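SAHS4 (Ramazzottius varieornatus, PDB 5Z4G) probably acts as a secreted, heat-soluble molecular shield that protects tardigrades when water is scarce, and binds zinc ions. Local coordinates at residues K60-Y65 and S79-E84. Sequence-based numbering, arbitrary orientation.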
ATOM      1  N   LYS A  60      13.637  -4.222  -2.829  1.00 20.20           N
ATOM      2  CA  LYS A  60      12.835  -3.986  -1.624  1.00 17.58           C
ATOM      3  C   LYS A  60      11.854  -2.833  -1.790  1.00 15.61           C
ATOM      4  O   LYS A  60      12.106  -1.888  -2.537  1.00 17.59           O
ATOM      5  CB  LYS A  60      13.743  -3.727  -0.417  1.00 18.97           C
ATOM      6  CG  LYS A  60      14.595  -4.920  -0.007  1.00 22.56           C
ATOM      7  CD  LYS A  60      13.742  -6.007   0.624  1.00 24.52           C
ATOM      8  CE  LYS A  60      14.597  -7.041   1.316  1.00 27.10           C
ATOM      9  NZ  LYS A  60      13.739  -8.074   1.952  1.00 28.75           N
ATOM     10  N   THR A  61      10.738  -2.930  -1.078  1.00 13.40           N
ATOM     11  CA  THR A  61       9.822  -1.823  -0.889  1.00 12.18           C
ATOM     12  C   THR A  61       9.912  -1.395   0.564  1.00 11.35           C
ATOM     13  O   THR A  61       9.839  -2.234   1.473  1.00 11.88           O
ATOM     14  CB  THR A  61       8.358  -2.249  -1.177  1.00 13.52           C
ATOM     15  OG1 THR A  61       8.244  -2.743  -2.515  1.00 15.16           O
ATOM     16  CG2 THR A  61       7.367  -1.099  -0.981  1.00 14.39           C
ATOM     17  N   LEU A  62      10.060  -0.091   0.771  1.00 11.48           N
ATOM     18  CA  LEU A  62       9.927   0.508   2.088  1.00 11.57           C
ATOM     19  C   LEU A  62       8.622   1.285   2.146  1.00 11.73           C
ATOM     20  O   LEU A  62       8.309   2.062   1.247  1.00 14.20           O
ATOM     21  CB  LEU A  62      11.121   1.412   2.412  1.00 13.63           C
ATOM     22  CG  LEU A  62      12.509   0.777   2.324  1.00 14.90           C
ATOM     23  CD1 LEU A  62      13.573   1.786   2.728  1.00 17.51           C
ATOM     24  CD2 LEU A  62      12.617  -0.496   3.158  1.00 16.81           C
ATOM     25  N   LEU A  63       7.864   1.070   3.208  1.00 11.06           N
ATOM     26  CA  LEU A  63       6.600   1.744   3.387  1.00 11.15           C
ATOM     27  C   LEU A  63       6.602   2.435   4.744  1.00 10.67           C
ATOM     28  O   LEU A  63       6.967   1.831   5.748  1.00 11.89           O
ATOM     29  CB  LEU A  63       5.504   0.689   3.299  1.00 14.76           C
ATOM     30  CG  LEU A  63       4.063   0.995   3.606  1.00 16.06           C
ATOM     31  CD1 LEU A  63       3.548   2.075   2.678  1.00 18.36           C
ATOM     32  CD2 LEU A  63       3.310  -0.312   3.396  1.00 19.35           C
ATOM     33  N   LYS A  64       6.203   3.705   4.782  1.00 10.10           N
ATOM     34  CA  LYS A  64       6.147   4.427   6.052  1.00 10.14           C
ATOM     35  C   LYS A  64       4.819   5.153   6.189  1.00  9.48           C
ATOM     36  O   LYS A  64       4.426   5.884   5.288  1.00 10.76           O
ATOM     37  CB  LYS A  64       7.326   5.408   6.185  1.00 13.31           C
ATOM     38  CG  LYS A  64       7.445   6.043   7.574  1.00 14.52           C
ATOM     39  CD  LYS A  64       8.807   6.660   7.810  1.00 21.07           C
ATOM     40  CE  LYS A  64       8.850   8.124   7.428  1.00 24.55           C
ATOM     41  NZ  LYS A  64       9.847   8.855   8.261  1.00 31.01           N
ATOM     42  N   TYR A  65       4.146   4.942   7.321  1.00  9.64           N
ATOM     43  CA  TYR A  65       2.922   5.673   7.681  1.00  9.89           C
ATOM     44  C   TYR A  65       3.178   6.392   8.985  1.00 10.24           C
ATOM     45  O   TYR A  65       3.714   5.790   9.920  1.00 11.38           O
ATOM     46  CB  TYR A  65       1.746   4.699   7.886  1.00 10.57           C
ATOM     47  CG  TYR A  65       1.174   4.125   6.620  1.00 11.03           C
ATOM     48  CD1 TYR A  65       0.277   4.865   5.847  1.00 11.28           C
ATOM     49  CD2 TYR A  65       1.484   2.823   6.215  1.00 13.82           C
ATOM     50  CE1 TYR A  65      -0.280   4.340   4.687  1.00 13.46           C
ATOM     51  CE2 TYR A  65       0.934   2.289   5.053  1.00 16.16           C
ATOM     52  CZ  TYR A  65       0.065   3.055   4.292  1.00 15.94           C
ATOM     53  OH  TYR A  65      -0.455   2.538   3.137  1.00 19.86           O
ATOM     54  N   SER A  79       9.145   3.909  -0.944  1.00 18.89           N
ATOM     55  CA  SER A  79      10.349   3.983  -1.763  1.00 22.62           C
ATOM     56  C   SER A  79      10.782   2.595  -2.163  1.00 24.01           C
ATOM     57  O   SER A  79      10.480   1.613  -1.479  1.00 22.18           O
ATOM     58  CB  SER A  79      11.473   4.733  -1.044  1.00 27.72           C
ATOM     59  OG  SER A  79      11.811   4.117   0.180  1.00 32.69           O
ATOM     60  N   PHE A  80      11.473   2.535  -3.294  1.00 26.76           N
ATOM     61  CA  PHE A  80      12.025   1.306  -3.806  1.00 28.10           C
ATOM     62  C   PHE A  80      13.527   1.577  -3.939  1.00 30.43           C
ATOM     63  O   PHE A  80      13.979   1.985  -5.014  1.00 30.80           O
ATOM     64  CB  PHE A  80      11.366   0.947  -5.152  1.00 30.64           C
ATOM     65  CG  PHE A  80       9.897   0.603  -5.052  1.00 31.33           C
ATOM     66  CD1 PHE A  80       8.921   1.605  -4.953  1.00 34.49           C
ATOM     67  CD2 PHE A  80       9.481  -0.726  -5.081  1.00 31.22           C
ATOM     68  CE1 PHE A  80       7.573   1.281  -4.864  1.00 36.13           C
ATOM     69  CE2 PHE A  80       8.133  -1.053  -5.006  1.00 31.77           C
ATOM     70  CZ  PHE A  80       7.179  -0.052  -4.892  1.00 35.45           C
ATOM     71  N   PRO A  81      14.304   1.376  -2.836  1.00 30.84           N
ATOM     72  CA  PRO A  81      15.744   1.692  -2.800  1.00 34.58           C
ATOM     73  C   PRO A  81      16.503   1.118  -3.996  1.00 35.21           C
ATOM     74  O   PRO A  81      16.422  -0.084  -4.263  1.00 35.95           O
ATOM     75  CB  PRO A  81      16.223   1.038  -1.498  1.00 35.58           C
ATOM     76  CG  PRO A  81      15.016   0.975  -0.642  1.00 33.90           C
ATOM     77  CD  PRO A  81      13.860   0.754  -1.571  1.00 31.00           C
ATOM     78  N   GLY A  82      17.200   1.999  -4.715  1.00 37.94           N
ATOM     79  CA  GLY A  82      17.894   1.653  -5.955  1.00 37.84           C
ATOM     80  C   GLY A  82      17.248   2.244  -7.199  1.00 39.84           C
ATOM     81  O   GLY A  82      17.908   2.396  -8.224  1.00 41.69           O
ATOM     82  N   THR A  83      15.958   2.571  -7.104  1.00 39.75           N
ATOM     83  CA  THR A  83      15.170   3.107  -8.226  1.00 41.16           C
ATOM     84  C   THR A  83      14.592   4.497  -7.899  1.00 42.01           C
ATOM     85  O   THR A  83      14.747   4.991  -6.776  1.00 43.25           O
ATOM     86  CB  THR A  83      14.010   2.158  -8.622  1.00 40.29           C
ATOM     87  OG1 THR A  83      13.025   2.140  -7.583  1.00 41.58           O
ATOM     88  CG2 THR A  83      14.497   0.734  -8.900  1.00 43.49           C
ATOM     89  N   GLU A  84      13.918   5.105  -8.878  1.00 41.76           N
ATOM     90  CA  GLU A  84      13.326   6.448  -8.740  1.00 43.35           C
ATOM     91  C   GLU A  84      11.785   6.451  -8.607  1.00 39.64           C
ATOM     92  O   GLU A  84      11.139   7.490  -8.813  1.00 44.33           O
ATOM     93  CB  GLU A  84      13.753   7.362  -9.911  1.00 47.23           C
ATOM     94  CG  GLU A  84      15.195   7.221 -10.406  1.00 54.95           C
ATOM     95  CD  GLU A  84      16.254   7.554  -9.364  1.00 61.86           C
ATOM     96  OE1 GLU A  84      17.294   6.861  -9.345  1.00 68.94           O
ATOM     97  OE2 GLU A  84      16.061   8.501  -8.568  1.00 66.08           O
TER
HETATM   98  O   HOH W   1      16.181  -3.036  -2.650  1.00 31.76           O
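K60 presents its carbonyl O to the CA of F80, a C-H...O contact of 3.4 Å with 151° at the hydrogen, and to CD of P81; its NZ forms a salt bridge with D32. A water accepts from K60 N and reaches P81 O only weakly. T61 places OG1 3.0 Å from CE2 of F80, while its methyl CG2, anti to the backbone N, lies over one face of the ring; R154 hydrogen-bonds that hydroxyl. With CG anti to the carbonyl carbon (chi1 -66°), the F80 ring is turned to lie beside the T61 side chain, and it meets Y55 with steeply inclined planes. Cutting F80 back to an alanine is likely to leave the T61 methyl without its ring neighbour and open a gap beside Y55. L62 and S79 form an antiparallel hydrogen-bonded pair: L62 N to S79 O is 2.9 Å at 174°, and S79 N returns to L62 O at 3.0 Å. On their shared face L62 CB lies 3.6 Å from S79 OG; separately, L62 CD1 packs 3.8 Å from P81 CG. Thus backbone bonds fix the register of strands 62-66 and 74-79, consistent with the ten-stranded antiparallel barrel of fatty-acid-binding proteins, whereas mainly apolar and C-H...O contacts hold F80 and P81, which begin a type II turn closed by T83 N and OG1, both donating to F80 O.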